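Local coordinates for phosphoribosylformylglycinamidine synthase 2 (Thermus thermophilus, PDB 3VIU), which belongs to the PurM-like AIR synthase-related family, carries two copies of its paired N- and C-terminal domains, and binds adenosine-5'-diphosphate and magnesium, at residues Gln20-Arg24 with Glu354-Ala359; Ser189-Leu193 with Leu272-Leu278; Leu564-Glu570 with Leu682-Gly688; Thr642-Glu648 with Thr696-Pro700. One frame throughout, in Å; residues are numbered along the deposited sequence.

Contact 1: Gln20-Arg24 with Glu354-Ala359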
# COMPACT_ATOMS: atom_id res chain seq x y z
N GLN A 20 -16.81 33.83 4.08
CA GLN A 20 -16.51 34.63 2.90
C GLN A 20 -16.65 33.83 1.61
O GLN A 20 -16.61 34.39 0.52
CB GLN A 20 -15.12 35.25 3.02
CG GLN A 20 -14.00 34.29 3.37
CD GLN A 20 -12.70 35.00 3.74
OE1 GLN A 20 -12.66 35.77 4.70
NE2 GLN A 20 -11.64 34.75 2.97
N ARG A 21 -16.83 32.52 1.73
CA ARG A 21 -17.01 31.66 0.56
C ARG A 21 -18.51 31.49 0.35
O ARG A 21 -18.96 31.19 -0.76
CB ARG A 21 -16.39 30.28 0.77
CG ARG A 21 -14.89 30.26 1.02
CD ARG A 21 -14.06 30.43 -0.24
NE ARG A 21 -12.79 29.74 -0.09
CZ ARG A 21 -12.66 28.41 -0.08
NH1 ARG A 21 -13.73 27.65 -0.21
NH2 ARG A 21 -11.48 27.85 0.11
N LEU A 22 -19.28 31.66 1.42
CA LEU A 22 -20.73 31.52 1.36
C LEU A 22 -21.42 32.89 1.30
O LEU A 22 -22.61 32.97 1.00
CB LEU A 22 -21.26 30.78 2.59
CG LEU A 22 -20.76 29.38 2.95
CD1 LEU A 22 -21.52 28.89 4.17
CD2 LEU A 22 -20.97 28.44 1.78
N GLY A 23 -20.67 33.95 1.58
CA GLY A 23 -21.25 35.27 1.58
C GLY A 23 -22.27 35.38 2.69
O GLY A 23 -23.13 36.27 2.69
N ARG A 24 -22.18 34.46 3.64
CA ARG A 24 -23.08 34.40 4.80
C ARG A 24 -22.56 33.34 5.76
O ARG A 24 -21.61 32.61 5.44
CB ARG A 24 -24.50 34.03 4.36
CG ARG A 24 -24.64 32.56 3.96
CD ARG A 24 -26.09 32.18 3.69
NE ARG A 24 -26.27 30.73 3.66
CZ ARG A 24 -25.72 29.93 2.75
NH1 ARG A 24 -24.95 30.44 1.79
NH2 ARG A 24 -25.93 28.62 2.81
N GLU A 354 -27.16 24.32 1.55
CA GLU A 354 -26.88 24.67 0.17
C GLU A 354 -25.57 25.43 0.14
O GLU A 354 -25.54 26.66 0.21
CB GLU A 354 -28.01 25.53 -0.40
CG GLU A 354 -27.71 26.12 -1.76
CD GLU A 354 -28.93 26.70 -2.43
OE1 GLU A 354 -29.74 25.91 -2.97
OE2 GLU A 354 -29.08 27.94 -2.41
N VAL A 355 -24.48 24.69 0.06
CA VAL A 355 -23.17 25.31 0.04
C VAL A 355 -22.53 25.09 -1.31
O VAL A 355 -22.76 24.07 -1.96
CB VAL A 355 -22.28 24.72 1.14
CG1 VAL A 355 -23.07 24.64 2.44
CG2 VAL A 355 -21.78 23.36 0.74
N PRO A 356 -21.74 26.07 -1.78
CA PRO A 356 -21.09 25.91 -3.09
C PRO A 356 -20.16 24.69 -3.07
O PRO A 356 -19.47 24.44 -2.08
CB PRO A 356 -20.33 27.23 -3.25
CG PRO A 356 -21.20 28.20 -2.52
CD PRO A 356 -21.56 27.44 -1.27
N THR A 357 -20.15 23.94 -4.17
CA THR A 357 -19.31 22.75 -4.29
C THR A 357 -17.84 23.09 -4.07
O THR A 357 -17.16 22.43 -3.28
CB THR A 357 -19.47 22.10 -5.67
OG1 THR A 357 -19.11 23.04 -6.69
CG2 THR A 357 -20.91 21.66 -5.89
N GLU A 358 -17.35 24.12 -4.75
CA GLU A 358 -15.95 24.53 -4.62
C GLU A 358 -15.57 24.78 -3.16
O GLU A 358 -14.49 24.39 -2.71
CB GLU A 358 -15.68 25.80 -5.41
CG GLU A 358 -14.22 26.21 -5.36
CD GLU A 358 -13.98 27.63 -5.83
OE1 GLU A 358 -14.40 28.57 -5.11
OE2 GLU A 358 -13.38 27.80 -6.90
N ALA A 359 -16.46 25.44 -2.43
CA ALA A 359 -16.20 25.76 -1.03
C ALA A 359 -15.97 24.51 -0.20
O ALA A 359 -15.20 24.52 0.76
CB ALA A 359 -17.38 26.56 -0.46

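Contact 2: Ser189-Leu193 with Leu272-Leu278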
# COMPACT_ATOMS: atom_id res chain seq x y z
N SER A 189 -15.50 9.18 -11.76
CA SER A 189 -16.54 9.82 -10.98
C SER A 189 -17.09 11.04 -11.72
O SER A 189 -16.87 12.18 -11.30
CB SER A 189 -15.98 10.24 -9.61
OG SER A 189 -16.99 10.73 -8.75
N ARG A 190 -17.78 10.79 -12.83
CA ARG A 190 -18.36 11.87 -13.62
C ARG A 190 -19.87 11.74 -13.77
O ARG A 190 -20.42 10.64 -13.70
CB ARG A 190 -17.71 11.90 -15.00
CG ARG A 190 -16.25 12.30 -14.99
CD ARG A 190 -16.06 13.76 -14.60
NE ARG A 190 -14.65 14.14 -14.61
CZ ARG A 190 -13.72 13.62 -13.80
NH1 ARG A 190 -14.06 12.69 -12.91
NH2 ARG A 190 -12.46 14.02 -13.88
N ALA A 191 -20.53 12.87 -13.98
CA ALA A 191 -21.97 12.90 -14.15
C ALA A 191 -22.34 14.05 -15.08
O ALA A 191 -21.77 15.14 -14.99
CB ALA A 191 -22.65 13.08 -12.79
N SER A 192 -23.29 13.82 -15.97
CA SER A 192 -23.73 14.86 -16.90
C SER A 192 -24.93 15.59 -16.33
O SER A 192 -25.54 15.14 -15.36
CB SER A 192 -24.08 14.26 -18.27
OG SER A 192 -25.09 13.26 -18.15
N LEU A 193 -25.27 16.72 -16.92
CA LEU A 193 -26.38 17.50 -16.41
C LEU A 193 -27.73 16.83 -16.66
O LEU A 193 -27.95 16.23 -17.71
CB LEU A 193 -26.37 18.89 -17.03
CG LEU A 193 -27.43 19.85 -16.49
CD1 LEU A 193 -27.47 19.80 -14.95
CD2 LEU A 193 -27.12 21.24 -16.99
N LEU A 272 -18.29 14.15 -6.50
CA LEU A 272 -18.82 13.79 -7.81
C LEU A 272 -19.29 15.03 -8.56
O LEU A 272 -19.04 15.18 -9.76
CB LEU A 272 -19.97 12.80 -7.66
CG LEU A 272 -20.79 12.45 -8.90
CD1 LEU A 272 -19.88 12.05 -10.05
CD2 LEU A 272 -21.76 11.33 -8.56
N ALA A 273 -19.98 15.92 -7.85
CA ALA A 273 -20.50 17.14 -8.44
C ALA A 273 -19.37 18.08 -8.85
O ALA A 273 -19.37 18.62 -9.96
CB ALA A 273 -21.42 17.84 -7.45
N HIS A 274 -18.41 18.26 -7.96
CA HIS A 274 -17.29 19.14 -8.21
C HIS A 274 -16.45 18.74 -9.44
O HIS A 274 -16.10 19.59 -10.26
CB HIS A 274 -16.40 19.20 -6.97
CG HIS A 274 -15.30 20.21 -7.06
ND1 HIS A 274 -15.55 21.56 -7.18
CD2 HIS A 274 -13.96 20.06 -7.07
CE1 HIS A 274 -14.40 22.21 -7.27
NE2 HIS A 274 -13.42 21.32 -7.20
N LYS A 275 -16.14 17.45 -9.55
CA LYS A 275 -15.35 16.95 -10.68
C LYS A 275 -16.13 17.04 -11.98
O LYS A 275 -15.55 17.03 -13.06
CB LYS A 275 -14.95 15.48 -10.45
CG LYS A 275 -14.17 15.23 -9.17
CD LYS A 275 -13.64 13.80 -9.10
CE LYS A 275 -13.13 13.46 -7.70
NZ LYS A 275 -12.27 14.54 -7.15
N SER A 276 -17.46 17.11 -11.87
CA SER A 276 -18.32 17.18 -13.05
C SER A 276 -18.62 18.62 -13.46
O SER A 276 -19.29 18.85 -14.46
CB SER A 276 -19.63 16.43 -12.78
OG SER A 276 -19.39 15.07 -12.47
N GLY A 277 -18.14 19.57 -12.67
CA GLY A 277 -18.36 20.97 -12.99
C GLY A 277 -19.79 21.45 -12.82
O GLY A 277 -20.18 22.46 -13.40
N LEU A 278 -20.58 20.71 -12.05
CA LEU A 278 -21.97 21.10 -11.80
C LEU A 278 -22.31 20.79 -10.35
O LEU A 278 -21.43 20.47 -9.56
CB LEU A 278 -22.91 20.36 -12.77
CG LEU A 278 -22.65 18.86 -12.98
CD1 LEU A 278 -22.89 18.13 -11.66
CD2 LEU A 278 -23.56 18.32 -14.10

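Contact 3: Leu564-Glu570 with Leu682-Gly688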
# COMPACT_ATOMS: atom_id res chain seq x y z
N LEU A 564 25.31 -20.07 -8.88
CA LEU A 564 24.72 -18.99 -8.10
C LEU A 564 25.57 -17.72 -8.16
O LEU A 564 26.71 -17.71 -7.71
CB LEU A 564 24.56 -19.46 -6.64
CG LEU A 564 24.15 -18.43 -5.57
CD1 LEU A 564 22.85 -17.75 -5.99
CD2 LEU A 564 23.99 -19.13 -4.22
N LEU A 565 25.00 -16.66 -8.71
CA LEU A 565 25.72 -15.39 -8.84
C LEU A 565 25.10 -14.26 -8.01
O LEU A 565 23.98 -14.36 -7.50
CB LEU A 565 25.75 -14.93 -10.30
CG LEU A 565 26.37 -15.78 -11.40
CD1 LEU A 565 25.43 -16.94 -11.78
CD2 LEU A 565 26.61 -14.89 -12.62
N LEU A 566 25.84 -13.16 -7.90
CA LEU A 566 25.39 -12.00 -7.16
C LEU A 566 25.70 -10.74 -7.94
O LEU A 566 26.85 -10.49 -8.30
CB LEU A 566 26.06 -11.98 -5.79
CG LEU A 566 25.75 -10.90 -4.74
CD1 LEU A 566 26.73 -9.76 -4.87
CD2 LEU A 566 24.31 -10.43 -4.89
N ILE A 567 24.66 -9.95 -8.22
CA ILE A 567 24.81 -8.67 -8.92
C ILE A 567 25.07 -7.68 -7.79
O ILE A 567 24.27 -7.60 -6.86
CB ILE A 567 23.50 -8.20 -9.61
CG1 ILE A 567 22.79 -9.36 -10.31
CG2 ILE A 567 23.82 -7.08 -10.61
CD1 ILE A 567 23.48 -9.86 -11.53
N GLY A 568 26.17 -6.95 -7.86
CA GLY A 568 26.51 -6.00 -6.81
C GLY A 568 27.64 -6.54 -5.96
O GLY A 568 28.28 -7.52 -6.34
N GLU A 569 27.89 -5.92 -4.81
CA GLU A 569 28.97 -6.39 -3.94
C GLU A 569 28.54 -7.00 -2.61
O GLU A 569 27.44 -6.75 -2.12
CB GLU A 569 29.99 -5.27 -3.74
CG GLU A 569 30.98 -5.21 -4.90
CD GLU A 569 31.69 -3.88 -5.05
OE1 GLU A 569 32.51 -3.77 -5.99
OE2 GLU A 569 31.43 -2.96 -4.24
N GLU A 570 29.44 -7.81 -2.05
CA GLU A 570 29.19 -8.53 -0.80
C GLU A 570 29.09 -7.66 0.43
O GLU A 570 28.38 -8.01 1.37
CB GLU A 570 30.28 -9.58 -0.57
CG GLU A 570 30.64 -10.39 -1.80
CD GLU A 570 31.67 -11.47 -1.51
OE1 GLU A 570 32.57 -11.22 -0.68
OE2 GLU A 570 31.57 -12.56 -2.11
N LEU A 682 28.23 -3.66 -14.54
CA LEU A 682 27.77 -4.01 -13.20
C LEU A 682 28.70 -4.94 -12.44
O LEU A 682 29.13 -5.98 -12.95
CB LEU A 682 26.38 -4.64 -13.28
CG LEU A 682 25.21 -3.79 -13.78
CD1 LEU A 682 23.90 -4.56 -13.66
CD2 LEU A 682 25.13 -2.51 -12.96
N PRO A 683 29.03 -4.59 -11.19
CA PRO A 683 29.91 -5.45 -10.40
C PRO A 683 29.12 -6.72 -10.15
O PRO A 683 27.90 -6.66 -9.98
CB PRO A 683 30.12 -4.66 -9.11
CG PRO A 683 29.89 -3.23 -9.53
CD PRO A 683 28.70 -3.36 -10.45
N TYR A 684 29.79 -7.87 -10.15
CA TYR A 684 29.10 -9.13 -9.92
C TYR A 684 30.10 -10.17 -9.44
O TYR A 684 31.31 -9.95 -9.49
CB TYR A 684 28.41 -9.62 -11.20
CG TYR A 684 29.35 -10.25 -12.22
CD1 TYR A 684 29.73 -11.59 -12.11
CD2 TYR A 684 29.86 -9.50 -13.28
CE1 TYR A 684 30.60 -12.17 -13.03
CE2 TYR A 684 30.73 -10.08 -14.21
CZ TYR A 684 31.10 -11.41 -14.08
OH TYR A 684 31.97 -11.98 -14.98
N ARG A 685 29.58 -11.31 -8.98
CA ARG A 685 30.42 -12.40 -8.51
C ARG A 685 29.73 -13.75 -8.63
O ARG A 685 28.52 -13.86 -8.49
CB ARG A 685 30.81 -12.19 -7.04
CG ARG A 685 32.00 -11.26 -6.81
CD ARG A 685 32.88 -11.78 -5.68
NE ARG A 685 33.58 -13.01 -6.05
CZ ARG A 685 33.68 -14.09 -5.29
NH1 ARG A 685 33.11 -14.12 -4.08
NH2 ARG A 685 34.34 -15.15 -5.73
N VAL A 686 30.54 -14.77 -8.89
CA VAL A 686 30.05 -16.13 -8.99
C VAL A 686 30.36 -16.76 -7.63
O VAL A 686 31.46 -17.25 -7.40
CB VAL A 686 30.79 -16.92 -10.09
CG1 VAL A 686 30.23 -18.32 -10.19
CG2 VAL A 686 30.66 -16.19 -11.43
N LEU A 687 29.37 -16.74 -6.74
CA LEU A 687 29.53 -17.28 -5.39
C LEU A 687 29.70 -18.78 -5.27
O LEU A 687 30.49 -19.24 -4.44
CB LEU A 687 28.34 -16.85 -4.52
CG LEU A 687 28.05 -15.34 -4.50
CD1 LEU A 687 26.83 -15.09 -3.64
CD2 LEU A 687 29.25 -14.57 -3.99
N GLY A 688 28.95 -19.55 -6.07
CA GLY A 688 29.04 -21.00 -6.02
C GLY A 688 27.90 -21.71 -6.74
O GLY A 688 27.52 -21.32 -7.85

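Contact 4: Thr642-Glu648 with Thr696-Pro700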
# COMPACT_ATOMS: atom_id res chain seq x y z
N THR A 642 26.16 -23.90 -1.74
CA THR A 642 27.56 -23.91 -1.32
C THR A 642 28.24 -22.74 -2.02
O THR A 642 28.27 -22.67 -3.24
CB THR A 642 28.27 -25.23 -1.73
OG1 THR A 642 27.60 -26.34 -1.12
CG2 THR A 642 29.71 -25.21 -1.27
N VAL A 643 28.80 -21.83 -1.24
CA VAL A 643 29.43 -20.65 -1.81
C VAL A 643 30.65 -20.17 -1.05
O VAL A 643 31.00 -20.70 -0.00
CB VAL A 643 28.42 -19.48 -1.85
CG1 VAL A 643 27.16 -19.89 -2.61
CG2 VAL A 643 28.06 -19.07 -0.43
N GLU A 644 31.29 -19.14 -1.59
CA GLU A 644 32.44 -18.53 -0.95
C GLU A 644 32.24 -17.03 -0.85
O GLU A 644 31.93 -16.36 -1.83
CB GLU A 644 33.72 -18.78 -1.75
CG GLU A 644 34.87 -17.92 -1.22
CD GLU A 644 35.96 -17.69 -2.23
OE1 GLU A 644 35.64 -17.22 -3.34
OE2 GLU A 644 37.14 -17.97 -1.91
N VAL A 645 32.44 -16.48 0.34
CA VAL A 645 32.32 -15.05 0.52
C VAL A 645 33.74 -14.60 0.85
O VAL A 645 34.32 -15.05 1.84
CB VAL A 645 31.34 -14.69 1.66
CG1 VAL A 645 31.84 -15.23 2.98
CG2 VAL A 645 31.18 -13.20 1.74
N ARG A 646 34.29 -13.73 0.02
CA ARG A 646 35.66 -13.26 0.19
C ARG A 646 35.96 -12.34 1.35
O ARG A 646 37.11 -12.20 1.76
CB ARG A 646 36.14 -12.61 -1.10
CG ARG A 646 36.35 -13.63 -2.18
CD ARG A 646 36.91 -13.03 -3.43
NE ARG A 646 37.07 -14.06 -4.45
CZ ARG A 646 37.30 -13.82 -5.73
NH1 ARG A 646 37.40 -12.56 -6.16
NH2 ARG A 646 37.41 -14.83 -6.58
N GLU A 647 34.93 -11.71 1.89
CA GLU A 647 35.15 -10.82 3.01
C GLU A 647 34.46 -11.38 4.23
O GLU A 647 33.31 -11.79 4.16
CB GLU A 647 34.59 -9.44 2.71
CG GLU A 647 35.18 -8.80 1.48
CD GLU A 647 34.40 -7.58 1.06
OE1 GLU A 647 33.25 -7.75 0.60
OE2 GLU A 647 34.93 -6.46 1.21
N GLU A 648 35.18 -11.42 5.34
CA GLU A 648 34.58 -11.90 6.57
C GLU A 648 34.19 -10.63 7.31
O GLU A 648 34.53 -9.52 6.87
CB GLU A 648 35.57 -12.73 7.38
CG GLU A 648 35.10 -14.15 7.65
CD GLU A 648 34.10 -14.25 8.79
OE1 GLU A 648 33.16 -13.43 8.84
OE2 GLU A 648 34.26 -15.16 9.65
N THR A 696 26.34 -23.77 3.00
CA THR A 696 27.76 -23.80 3.31
C THR A 696 28.46 -22.56 2.76
O THR A 696 28.36 -22.26 1.56
CB THR A 696 28.40 -25.08 2.73
OG1 THR A 696 27.73 -26.22 3.27
CG2 THR A 696 29.89 -25.16 3.08
N VAL A 697 29.18 -21.85 3.62
CA VAL A 697 29.85 -20.63 3.21
C VAL A 697 31.34 -20.60 3.53
O VAL A 697 31.73 -20.60 4.70
CB VAL A 697 29.20 -19.38 3.88
CG1 VAL A 697 29.86 -18.11 3.35
CG2 VAL A 697 27.68 -19.36 3.63
N LEU A 698 32.16 -20.57 2.49
CA LEU A 698 33.60 -20.51 2.69
C LEU A 698 34.00 -19.05 2.84
O LEU A 698 33.60 -18.20 2.04
CB LEU A 698 34.35 -21.15 1.51
CG LEU A 698 35.88 -21.06 1.55
CD1 LEU A 698 36.42 -21.79 2.77
CD2 LEU A 698 36.46 -21.67 0.30
N THR A 699 34.76 -18.76 3.89
CA THR A 699 35.25 -17.41 4.16
C THR A 699 36.76 -17.56 4.28
O THR A 699 37.27 -18.67 4.44
CB THR A 699 34.74 -16.84 5.50
OG1 THR A 699 35.25 -17.64 6.58
CG2 THR A 699 33.22 -16.84 5.56
N PRO A 700 37.50 -16.44 4.22
CA PRO A 700 38.96 -16.53 4.34
C PRO A 700 39.38 -17.15 5.67
O PRO A 700 40.52 -17.58 5.84
CB PRO A 700 39.40 -15.07 4.22
CG PRO A 700 38.32 -14.44 3.40
CD PRO A 700 37.07 -15.05 3.97

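Contact 1: Gln20-Arg24 with Glu354-Ala359
Leu22 and Pro356 make the tightest apolar meeting between the end of helix 12-22 and the strand-to-helix junction at 354-359. Leu22 CD2 lies 3.3 Å from Pro356 CD and 4.0 Å from Val355 CB, so one methyl branch reaches both residues. With CG beside the backbone N (chi1 -57°) and chi2 near 180° for CD1, the other methyl, CD2, is turned to the proline. A second patch, Arg21 CB against Ala359 CB at 4.0 Å, lies three residues beyond Pro356, in helix 357-361. There the arginine chain, bent at chi2 (-78°), also packs its far end: Arg21 NH1 is 3.2 Å from Ala359 CA, which sits at the edge of the guanidinium and in its plane. The polar partner of this guanidinium is the carbonyl of Glu362, bonded through NH2.

One polar contact joins the segments. Arg24 donates through NH2 to Glu354 O at 3.3 Å, with an N-H...O angle of 154°. The donor stands above the carbonyl plane, and the same NH2 has a stronger partner in the carboxylate of Glu30.

Gly23, with positive phi, is the first residue to leave the helical conformation. Pro356, the last residue of edge strand 350-356, is also the N-cap residue of helix 357-361. The contact therefore docks the N-terminal linker domain on the outermost strand of the first C-terminal AIR synthase-related sheet.

Contact 2: Ser189-Leu193 with Leu272-Leu278
Arg190 lies across Lys275, the two side chains crossing at about a right angle. Lys275 CB stands 3.8 Å above one face of the Arg190 guanidinium, offset toward its rim, and Lys275 O approaches that group over a face as well. Arg190 NE is 3.4 Å from Lys275 O, but the angle is too poor for a hydrogen bond. A bend at chi2 (-69°) folds the arginine back along its own chain, where NH1 makes a weak bond to Ser189 O; its stronger partner is the carboxylate of Glu67, a residue of the adenosine-5'-diphosphate pocket.

Ser276 turns its hydroxyl between the two segments. Ser276 OG donates to Leu272 O at 2.7 Å and accepts a hydrogen bond from Ala191 N at 2.9 Å, the latter with a bent N-H...O angle of 130°. The hydroxyl thus donates once and accepts once, tying the helix end to the loop. Here helix 264-275 ends in a Schellman motif, with Gly277 at positive phi and two backbone bonds returning to the last turn, Leu278 N to Ala273 O and Gly277 N to His274 O.

Leu272 points CD1 at the backbone of Ser189, 3.3 Å from Ser189 O, and meets Ala191 CB at 4.0 Å. Beyond the turn, Leu278 CD2 lies 4.1 Å from Leu193 CB. Thr337 of strand 331-338 touches Ala191, Leu193 and Leu278 alike, and Val311 of strand 307-312 packs on both Ala191 and Leu272.

Contact 3: Leu564-Glu570 with Leu682-Gly688
Leu566 and Arg685 form an antiparallel hydrogen-bonded pair: Leu566 N to Arg685 O is 2.8 Å and Arg685 N to Leu566 O is 2.9 Å. At one end Gly568 N reaches Pro683 O at 2.8 Å. At the other, Leu564 N binds Gly688 O at 2.7 Å, while Leu564 O receives two weak bonds, from Leu687 N and Gly688 N. Leu687 and Gly688 thus both face Leu564, a classic beta bulge.

On the face bearing Leu566 and Arg685, the arginine bends at chi2 and chi3 (69° at the latter) to place Arg685 NH1 2.9 Å from Glu570 OE2, a salt bridge. The oxygen lies in the guanidinium plane but is met from above the carboxylate plane, the two planes being 72° apart. Leu687 CD2 packs against Glu570 OE2 at 3.6 Å, and Leu687 CD1 against Leu566 CB at 3.9 Å. Glu570 OE1 has a further, weak bond from Arg646 N.

Strand 563-567 lies between 661-665 and 684-690 in the seven-stranded sheet. On the face of Leu565, Ile567 and Tyr684, helix 670-679 supplies Leu670, Thr674 and Leu677, while helix 596-611 packs against Leu682.

Contact 4: Thr642-Glu648 with Thr696-Pro700
Two parallel strands, 641-644 and 694-699, pair here within the mixed sheet of the second C-terminal AIR synthase-related domain; their short axes approach to 4.5 Å with an 18° angle between directions. Val643 carries the ladder: Val643 N donates to Thr696 O at 2.9 Å and Val643 O accepts a hydrogen bond from Leu698 N at 2.8 Å. Next, Val645 N reaches Leu698 O at 2.7 Å.

Val643 and Val697 lie side by side, pointing the same way, on one face of the sheet. Thr642 and Thr696 do likewise on the other, where Glu644 CB also meets Leu698 CB. Beyond the paired residues, Val645 CG1 becomes the hub, 3.5 Å from Val697 CG1 and 3.3 Å from Thr699 CG2. Its chi1 of 62° sets CG1 between backbone N and carbonyl carbon, turned at these two methyls. Glu648 lays its CG obliquely across Thr699, 3.5 Å from Thr699 CB, while the threonine hydroxyl bonds to Gly701 N and Gly702 O. The Pro700 ring lies against the backbone carbonyls of Val645 and Arg646, Pro700 CD being 3.5 Å from Val645 O.

Strand 684-690 borders 641-644 on its other edge. Strand 702-707 borders 694-699 as the outermost strand, its Val703 and Leu704 touching Thr696, Leu698 and Thr699. Leu653 of helix 650-653 packs against Val645 and Glu648.

In the fold
The four contacts form two groups on opposite sides of the chain's centre. Contacts 1 and 2 have centres about 17 Å apart and touch where Thr357 and Glu358 pack on His274; contact 2 is nested inside the loop closed by contact 1. Contacts 3 and 4, with centres about 12 Å apart, share one sheet: Leu687 O lies 3.0 Å from Glu644 N, a probable hydrogen bond, and their segments alternate along the chain. About 55 Å separates the centres of contacts 2 and 3. The Lys275 side chain is about 7 Å from bound adenosine-5'-diphosphate, whereas the Leu566 side chain is about 12 Å from the magnesium ion.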